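Local coordinates for cellulosomal scaffoldin anchoring protein C (Acetivibrio cellulolyticus, PDB 4UYP), which probably anchors cellulosomes at the bacterial cell surface, its third cohesin domain, the part present here, binding the dockerin of the adaptor scaffoldin ScaB, at residues C[2-7]-C[19-24]; C[112-117]-C[134-139]. One frame throughout, in Å; residues are numbered along the deposited sequence.

Contact 1 (C[2-7]-C[19-24]); sequences LQVDIG and VPITFT
Strands 3-11 and 16-24 form a beta hairpin in the cohesin beta-sandwich, and 2-7 and 19-24 pair antiparallel in it. Thr24 and Gln3 bury the most surface here. They are a hydrogen-bonded pair: Gln3 N donates to Thr24 O at 2.9 Å, and Thr24 N to Gln3 O at 2.8 Å. Both donors lie in the plane of the accepting carbonyl. Gln3 CG stands anti to its carbonyl carbon (chi1 -66°), and the extended chain crosses Thr24 obliquely, with OE1 4.1 Å from Thr24 CG2. A water bridges Gln3 O and Thr24 OG1. Asp5, on the same face, pairs with Thr22; a second water lies among Asp5 OD2, Thr22 OG1 and Pro20 O. Asp5 and Ile6 bind calcium in a known structure of this protein, but none is bound to this chain. On the opposite face Val4 lies alongside Ile21 and Phe23, whose ring also stacks on Phe93. Gly7 N donates to Pro20 O at 2.9 Å, closer to the line of the carbonyl than the other donors. Gly7 O is buried without a polar partner and faces Val19 CG1 at 3.4 Å. That methyl is also tight against Ile6 CG2, at 3.4 Å.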
ATOM      1  N   LEU C   2      -8.242 -14.440 -13.552  1.00 12.52           N
ATOM      2  CA  LEU C   2      -7.252 -14.806 -12.502  1.00 13.59           C
ATOM      3  C   LEU C   2      -7.682 -14.190 -11.173  1.00 12.57           C
ATOM      4  O   LEU C   2      -8.018 -12.998 -11.131  1.00 13.36           O
ATOM      5  CB  LEU C   2      -5.954 -14.174 -12.953  1.00 13.16           C
ATOM      6  CG  LEU C   2      -4.778 -14.351 -11.979  1.00 11.52           C
ATOM      7  CD1 LEU C   2      -4.413 -15.795 -11.708  1.00 12.57           C
ATOM      8  CD2 LEU C   2      -3.524 -13.579 -12.476  1.00 13.44           C
ATOM      9  N   GLN C   3      -7.597 -15.035 -10.130  1.00 12.17           N
ATOM     10  CA  GLN C   3      -7.995 -14.566  -8.755  1.00 13.10           C
ATOM     11  C   GLN C   3      -6.814 -14.875  -7.861  1.00 12.77           C
ATOM     12  O   GLN C   3      -6.323 -16.025  -7.769  1.00 14.12           O
ATOM     13  CB  GLN C   3      -9.217 -15.376  -8.285  1.00 17.48           C
ATOM     14  CG  GLN C   3     -10.518 -15.165  -9.054  1.00 22.45           C
ATOM     15  CD  GLN C   3     -11.562 -16.227  -8.704  1.00 35.10           C
ATOM     16  OE1 GLN C   3     -11.466 -16.926  -7.673  1.00 40.65           O
ATOM     17  NE2 GLN C   3     -12.551 -16.383  -9.578  1.00 38.29           N
ATOM     18  N   VAL C   4      -6.461 -13.810  -7.150  1.00 11.37           N
ATOM     19  CA  VAL C   4      -5.364 -13.940  -6.111  1.00 11.40           C
ATOM     20  C   VAL C   4      -6.069 -13.874  -4.730  1.00 12.35           C
ATOM     21  O   VAL C   4      -6.848 -12.947  -4.458  1.00 15.07           O
ATOM     22  CB  VAL C   4      -4.402 -12.817  -6.270  1.00 14.28           C
ATOM     23  CG1 VAL C   4      -3.225 -12.969  -5.232  1.00 17.49           C
ATOM     24  CG2 VAL C   4      -3.823 -12.854  -7.681  1.00 16.01           C
ATOM     25  N   ASP C   5      -5.742 -14.845  -3.906  1.00 12.22           N
ATOM     26  CA  ASP C   5      -6.387 -14.925  -2.551  1.00 13.39           C
ATOM     27  C   ASP C   5      -5.270 -14.831  -1.513  1.00 12.75           C
ATOM     28  O   ASP C   5      -4.349 -15.686  -1.538  1.00 12.04           O
ATOM     29  CB  ASP C   5      -7.096 -16.190  -2.390  1.00 16.23           C
ATOM     30  CG  ASP C   5      -7.809 -16.265  -1.082  1.00 25.37           C
ATOM     31  OD1 ASP C   5      -8.950 -15.791  -0.982  1.00 30.98           O
ATOM     32  OD2 ASP C   5      -7.180 -16.850  -0.079  1.00 20.98           O
ATOM     33  N   ILE C   6      -5.398 -13.891  -0.576  1.00 12.21           N
ATOM     34  CA  ILE C   6      -4.548 -13.864   0.665  1.00 10.53           C
ATOM     35  C   ILE C   6      -5.335 -14.614   1.709  1.00 11.41           C
ATOM     36  O   ILE C   6      -6.466 -14.164   2.092  1.00 11.93           O
ATOM     37  CB  ILE C   6      -4.238 -12.441   1.074  1.00  9.59           C
ATOM     38  CG1 ILE C   6      -3.483 -11.669  -0.042  1.00 11.02           C
ATOM     39  CG2 ILE C   6      -3.474 -12.407   2.413  1.00  9.55           C
ATOM     40  CD1 ILE C   6      -3.197 -10.259   0.359  1.00 12.05           C
ATOM     41  N   GLY C   7      -4.878 -15.751   2.207  1.00 11.35           N
ATOM     42  CA  GLY C   7      -5.635 -16.558   3.165  1.00 11.58           C
ATOM     43  C   GLY C   7      -5.715 -15.868   4.528  1.00 11.25           C
ATOM     44  O   GLY C   7      -4.847 -15.057   4.893  1.00 15.85           O
ATOM     45  N   VAL C  19       0.243 -17.140   6.277  1.00  9.12           N
ATOM     46  CA  VAL C  19      -0.744 -16.579   5.365  1.00  9.04           C
ATOM     47  C   VAL C  19      -0.348 -17.052   3.942  1.00  9.26           C
ATOM     48  O   VAL C  19       0.571 -16.483   3.353  1.00  9.52           O
ATOM     49  CB  VAL C  19      -0.696 -15.019   5.519  1.00  9.39           C
ATOM     50  CG1 VAL C  19      -1.537 -14.339   4.422  1.00  9.56           C
ATOM     51  CG2 VAL C  19      -1.257 -14.599   6.885  1.00  9.45           C
ATOM     52  N   PRO C  20      -1.136 -17.967   3.361  1.00  9.36           N
ATOM     53  CA  PRO C  20      -0.863 -18.437   1.963  1.00  9.62           C
ATOM     54  C   PRO C  20      -1.432 -17.459   0.942  1.00 11.07           C
ATOM     55  O   PRO C  20      -2.497 -16.907   1.125  1.00 11.71           O
ATOM     56  CB  PRO C  20      -1.544 -19.797   1.901  1.00 11.57           C
ATOM     57  CG  PRO C  20      -2.732 -19.664   2.830  1.00 15.14           C
ATOM     58  CD  PRO C  20      -2.261 -18.710   3.971  1.00 11.18           C
ATOM     59  N   ILE C  21      -0.682 -17.296  -0.135  1.00 10.12           N
ATOM     60  CA  ILE C  21      -1.126 -16.522  -1.274  0.50  9.38           C
ATOM     61  C   ILE C  21      -1.375 -17.537  -2.411  1.00  9.66           C
ATOM     62  O   ILE C  21      -0.442 -18.222  -2.881  1.00 10.93           O
ATOM     63  CB  ILE C  21      -0.153 -15.432  -1.713  0.50  9.06           C
ATOM     64  CG1 ILE C  21       0.151 -14.394  -0.594  0.50  9.27           C
ATOM     65  CG2 ILE C  21      -0.654 -14.770  -3.017  0.50 10.21           C
ATOM     66  CD1 ILE C  21       1.473 -13.693  -0.693  0.50 10.08           C
ATOM     67  N   THR C  22      -2.646 -17.631  -2.831  1.00  9.82           N
ATOM     68  CA  THR C  22      -3.110 -18.671  -3.763  0.50 10.63           C
ATOM     69  C   THR C  22      -3.516 -17.995  -5.059  1.00 10.51           C
ATOM     70  O   THR C  22      -4.137 -16.925  -5.054  1.00 11.41           O
ATOM     71  CB  THR C  22      -4.327 -19.492  -3.233  0.50 11.19           C
ATOM     72  OG1 THR C  22      -4.023 -20.017  -1.935  0.50 11.35           O
ATOM     73  CG2 THR C  22      -4.800 -20.625  -4.234  0.50 12.43           C
ATOM     74  N   PHE C  23      -3.189 -18.615  -6.183  1.00  9.74           N
ATOM     75  CA  PHE C  23      -3.703 -18.143  -7.465  1.00 10.39           C
ATOM     76  C   PHE C  23      -4.684 -19.214  -8.064  1.00 10.38           C
ATOM     77  O   PHE C  23      -4.419 -20.431  -8.079  1.00 11.84           O
ATOM     78  CB  PHE C  23      -2.570 -18.123  -8.499  1.00  9.98           C
ATOM     79  CG  PHE C  23      -1.447 -17.105  -8.279  1.00  9.64           C
ATOM     80  CD1 PHE C  23      -1.545 -16.096  -7.300  1.00  9.12           C
ATOM     81  CD2 PHE C  23      -0.273 -17.181  -9.060  1.00  9.75           C
ATOM     82  CE1 PHE C  23      -0.475 -15.175  -7.111  1.00 10.32           C
ATOM     83  CE2 PHE C  23       0.743 -16.224  -8.924  1.00  9.80           C
ATOM     84  CZ  PHE C  23       0.644 -15.228  -7.950  1.00 10.07           C
ATOM     85  N   THR C  24      -5.833 -18.683  -8.479  1.00 10.90           N
ATOM     86  CA  THR C  24      -6.925 -19.516  -9.044  0.50 11.94           C
ATOM     87  C   THR C  24      -7.221 -18.981 -10.438  1.00 11.66           C
ATOM     88  O   THR C  24      -7.170 -17.821 -10.698  1.00 12.64           O
ATOM     89  CB  THR C  24      -8.136 -19.512  -8.050  0.50 11.23           C
ATOM     90  OG1 THR C  24      -7.739 -20.312  -6.904  0.50 12.43           O
ATOM     91  CG2 THR C  24      -9.367 -20.289  -8.635  0.50 11.06           C
TER
HETATM   92  O   HOH W   1      -7.023 -17.818  -5.421  1.00 16.94           O
HETATM   93  O   HOH W   2      -4.791 -18.291  -0.037  1.00 13.15           O

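Contact 2 (C[112-117]-C[134-139]); sequences ITTNSA and YNDGKI. With SO4 (sulfate ion), chain P.
Thr114 holds OG1 beside its own backbone N (chi1 -56°), so both groups face Asp136. Asp136 CG is anti to the carbonyl carbon (chi1 -75°), which carries the carboxylate across to strand 109-122. Tyr134 CG is placed likewise (chi1 -51°), and its ring lies beneath the Thr114 methyl. The frame is an antiparallel strand pair of the cohesin beta-sandwich, at a break in strand 133-141. Ile112 and Gly137 are the hydrogen-bonded pair. Ile112 N donates to Gly137 O at 2.8 Å, from above the carbonyl plane. The return bond, Gly137 N to Ile112 O, is longer at 3.2 Å. Ile112 buries the most surface. Its bent chain sets CD1 against Ile139 CD1 at 3.8 Å.

Beyond this pair a side chain replaces the backbone partner. Thr114 N donates to Asp136 OD1 at 2.9 Å, above the carboxylate plane. Thr114 OG1 lies 3.0 Å from the same Asp136 OD1, a hydrogen bond that is not settled, since the hydroxyl could donate to a different acceptor instead. Thr114 CG2 makes a CH-pi contact over one face of Tyr134, 3.6 Å from the ring centroid. Ser116 CB sits at the ring edge, 3.9 Å from Tyr134 OH. Ser116 OG bonds to Asn111 O of the second subunit. Asp136 OD2 lies close to Asp136 OD2 of that subunit, which may raise the pKa of these carboxylates, as may the sulfate close by.

Asn135 and Asp136 are further calcium ligands of this protein, again without the metal here. The sulfate, probably from the crystallisation liquor, is hydrogen-bonded to Asp136 N of both subunits; in this chain the bond from Asp136 N to its O3 is 2.8 Å.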
ATOM      1  N   ILE C 112      -4.526  -7.978   5.980  1.00  9.74           N
ATOM      2  CA  ILE C 112      -3.279  -8.194   5.138  1.00  9.39           C
ATOM      3  C   ILE C 112      -3.814  -7.991   3.711  1.00  9.11           C
ATOM      4  O   ILE C 112      -4.613  -8.722   3.184  1.00  9.66           O
ATOM      5  CB  ILE C 112      -2.814  -9.674   5.371  1.00 10.02           C
ATOM      6  CG1 ILE C 112      -2.580 -10.002   6.869  1.00 10.62           C
ATOM      7  CG2 ILE C 112      -1.539  -9.887   4.611  1.00 11.01           C
ATOM      8  CD1 ILE C 112      -1.622  -9.085   7.652  1.00 10.96           C
ATOM      9  N   THR C 113      -3.341  -6.850   3.217  1.00 11.41           N
ATOM     10  CA  THR C 113      -3.980  -6.227   2.040  1.00 11.34           C
ATOM     11  C   THR C 113      -3.160  -6.249   0.756  1.00 11.76           C
ATOM     12  O   THR C 113      -2.015  -5.961   0.834  1.00 12.59           O
ATOM     13  CB  THR C 113      -4.306  -4.685   2.363  1.00 11.29           C
ATOM     14  OG1 THR C 113      -3.194  -3.949   2.761  1.00 14.94           O
ATOM     15  CG2 THR C 113      -5.340  -4.613   3.598  1.00 14.99           C
ATOM     16  N   THR C 114      -3.765  -6.587  -0.352  1.00 11.40           N
ATOM     17  CA  THR C 114      -3.050  -6.482  -1.693  1.00 11.37           C
ATOM     18  C   THR C 114      -2.879  -5.018  -2.089  1.00 13.33           C
ATOM     19  O   THR C 114      -3.911  -4.290  -2.077  1.00 14.62           O
ATOM     20  CB  THR C 114      -3.840  -7.207  -2.705  1.00 10.67           C
ATOM     21  OG1 THR C 114      -4.087  -8.583  -2.335  1.00 14.08           O
ATOM     22  CG2 THR C 114      -3.008  -7.234  -4.052  1.00 12.33           C
ATOM     23  N   ASN C 115      -1.710  -4.610  -2.477  1.00 10.32           N
ATOM     24  CA  ASN C 115      -1.406  -3.205  -2.868  1.00 11.39           C
ATOM     25  C   ASN C 115      -1.496  -3.133  -4.412  1.00 11.89           C
ATOM     26  O   ASN C 115      -0.565  -3.581  -5.075  1.00 12.64           O
ATOM     27  CB  ASN C 115      -0.102  -2.770  -2.279  1.00 11.35           C
ATOM     28  CG  ASN C 115       0.174  -1.266  -2.460  1.00 11.42           C
ATOM     29  OD1 ASN C 115      -0.239  -0.770  -3.575  1.00 12.63           O
ATOM     30  ND2 ASN C 115       0.868  -0.649  -1.594  1.00 11.72           N
ATOM     31  N   SER C 116      -2.550  -2.495  -4.955  1.00 11.00           N
ATOM     32  CA  SER C 116      -2.737  -2.483  -6.431  1.00 11.54           C
ATOM     33  C   SER C 116      -1.698  -1.582  -7.065  1.00 12.33           C
ATOM     34  O   SER C 116      -1.521  -1.769  -8.282  1.00 12.41           O
ATOM     35  CB  SER C 116      -4.195  -2.149  -6.797  1.00 15.11           C
ATOM     36  OG  SER C 116      -4.346  -0.890  -6.260  1.00 15.73           O
ATOM     37  N   ALA C 117      -1.037  -0.669  -6.391  1.00 11.02           N
ATOM     38  CA  ALA C 117      -0.016   0.157  -7.006  1.00  9.96           C
ATOM     39  C   ALA C 117       1.290  -0.586  -7.308  1.00 12.44           C
ATOM     40  O   ALA C 117       2.160  -0.126  -8.055  1.00 12.35           O
ATOM     41  CB  ALA C 117       0.221   1.425  -6.205  1.00 12.09           C
ATOM     42  N   TYR C 134      -8.685  -9.712  -6.563  1.00 18.51           N
ATOM     43  CA  TYR C 134      -7.931 -10.043  -5.355  1.00 20.55           C
ATOM     44  C   TYR C 134      -8.871 -10.221  -4.206  1.00 20.35           C
ATOM     45  O   TYR C 134      -9.930  -9.538  -4.152  1.00 21.28           O
ATOM     46  CB  TYR C 134      -7.176  -8.838  -4.935  1.00 22.13           C
ATOM     47  CG  TYR C 134      -6.343  -8.086  -5.823  1.00 20.69           C
ATOM     48  CD1 TYR C 134      -5.646  -8.666  -6.882  1.00 23.06           C
ATOM     49  CD2 TYR C 134      -6.186  -6.745  -5.590  1.00 25.13           C
ATOM     50  CE1 TYR C 134      -4.849  -7.935  -7.721  1.00 23.22           C
ATOM     51  CE2 TYR C 134      -5.350  -5.992  -6.353  1.00 21.90           C
ATOM     52  CZ  TYR C 134      -4.703  -6.555  -7.373  1.00 26.52           C
ATOM     53  OH  TYR C 134      -3.911  -5.777  -8.105  1.00 23.86           O
ATOM     54  N   ASN C 135      -8.565 -11.085  -3.246  1.00 17.76           N
ATOM     55  CA  ASN C 135      -9.409 -11.275  -2.107  0.50 17.40           C
ATOM     56  C   ASN C 135      -8.405 -11.240  -0.925  1.00 19.26           C
ATOM     57  O   ASN C 135      -7.603 -12.189  -0.796  1.00 20.53           O
ATOM     58  CB  ASN C 135     -10.144 -12.580  -2.125  0.50 20.67           C
ATOM     59  CG  ASN C 135     -11.164 -12.685  -3.265  0.50 23.49           C
ATOM     60  OD1 ASN C 135     -11.504 -13.782  -3.686  0.50 29.85           O
ATOM     61  ND2 ASN C 135     -11.629 -11.581  -3.737  0.50 22.26           N
ATOM     62  N   ASP C 136      -8.446 -10.181  -0.123  1.00 14.98           N
ATOM     63  CA  ASP C 136      -7.472  -9.974   0.974  1.00 12.77           C
ATOM     64  C   ASP C 136      -7.820 -10.947   2.167  1.00 12.12           C
ATOM     65  O   ASP C 136      -8.828 -11.634   2.226  1.00 14.97           O
ATOM     66  CB  ASP C 136      -7.555  -8.527   1.457  1.00 13.78           C
ATOM     67  CG  ASP C 136      -6.926  -7.511   0.529  1.00 16.60           C
ATOM     68  OD1 ASP C 136      -6.301  -8.022  -0.429  1.00 18.99           O
ATOM     69  OD2 ASP C 136      -7.082  -6.299   0.856  1.00 20.55           O
ATOM     70  N   GLY C 137      -6.841 -10.970   3.108  1.00 11.37           N
ATOM     71  CA  GLY C 137      -6.919 -11.880   4.276  1.00 10.99           C
ATOM     72  C   GLY C 137      -6.921 -11.075   5.552  1.00 10.85           C
ATOM     73  O   GLY C 137      -6.568  -9.892   5.609  1.00 11.37           O
ATOM     74  N   LYS C 138      -7.275 -11.757   6.636  1.00 10.35           N
ATOM     75  CA  LYS C 138      -7.194 -11.156   7.955  1.00 10.18           C
ATOM     76  C   LYS C 138      -6.508 -12.187   8.895  1.00  9.25           C
ATOM     77  O   LYS C 138      -6.624 -13.414   8.718  1.00 11.36           O
ATOM     78  CB  LYS C 138      -8.599 -10.916   8.544  1.00 13.10           C
ATOM     79  CG  LYS C 138      -9.390  -9.870   7.760  1.00 17.83           C
ATOM     80  CD  LYS C 138     -10.805  -9.862   8.342  1.00 23.45           C
ATOM     81  CE  LYS C 138     -11.884  -9.420   7.439  1.00 24.42           C
ATOM     82  NZ  LYS C 138     -11.821  -9.884   6.101  1.00 23.20           N
ATOM     83  N   ILE C 139      -5.767 -11.666   9.856  1.00  8.78           N
ATOM     84  CA  ILE C 139      -5.264 -12.505  10.968  1.00  8.67           C
ATOM     85  C   ILE C 139      -6.041 -12.107  12.209  1.00  8.63           C
ATOM     86  O   ILE C 139      -6.117 -10.907  12.580  1.00 10.22           O
ATOM     87  CB  ILE C 139      -3.779 -12.215  11.227  1.00  8.73           C
ATOM     88  CG1 ILE C 139      -2.936 -12.637  10.018  1.00  9.03           C
ATOM     89  CG2 ILE C 139      -3.284 -12.945  12.530  1.00  9.18           C
ATOM     90  CD1 ILE C 139      -1.511 -12.034  10.107  1.00  9.38           C
TER
HETATM   91  S   SO4 P1147     -11.336  -7.620  -0.339  1.00 33.37           S
HETATM   92  O1  SO4 P1147     -11.832  -8.998   0.127  1.00 43.21           O
HETATM   93  O2  SO4 P1147     -12.217  -7.038  -1.459  1.00 37.66           O
HETATM   94  O3  SO4 P1147      -9.976  -7.915  -0.897  1.00 25.46           O
HETATM   95  O4  SO4 P1147     -11.277  -6.496   0.689  1.00 24.67           O
HETATM   96  O   HOH W   3      -3.140  -3.149  -9.980  1.00 23.17           O

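How the contacts relate
Both segments of contact 1 come earlier in the chain than either segment of contact 2, yet the two centres are only about 9 Å apart. The contacts meet through the neighbouring strands 3-11 and 133-141, and contact 2 continues the pairing to 109-122. The strands follow in the order 16-24, 3-11, 133-141, 109-122; 3-11 and 133-141 run parallel and the other neighbours antiparallel. The N-terminal hairpin is thus joined to the C-terminal strand of the domain. Val4 O and Ile6 N probably hydrogen-bond to Asn135 N and O, each at 2.8 Å. Ile6 CD1 also packs 3.3 Å from Thr114 OG1. This seam gathers the four calcium residues, Asp5, Ile6, Asn135 and Asp136.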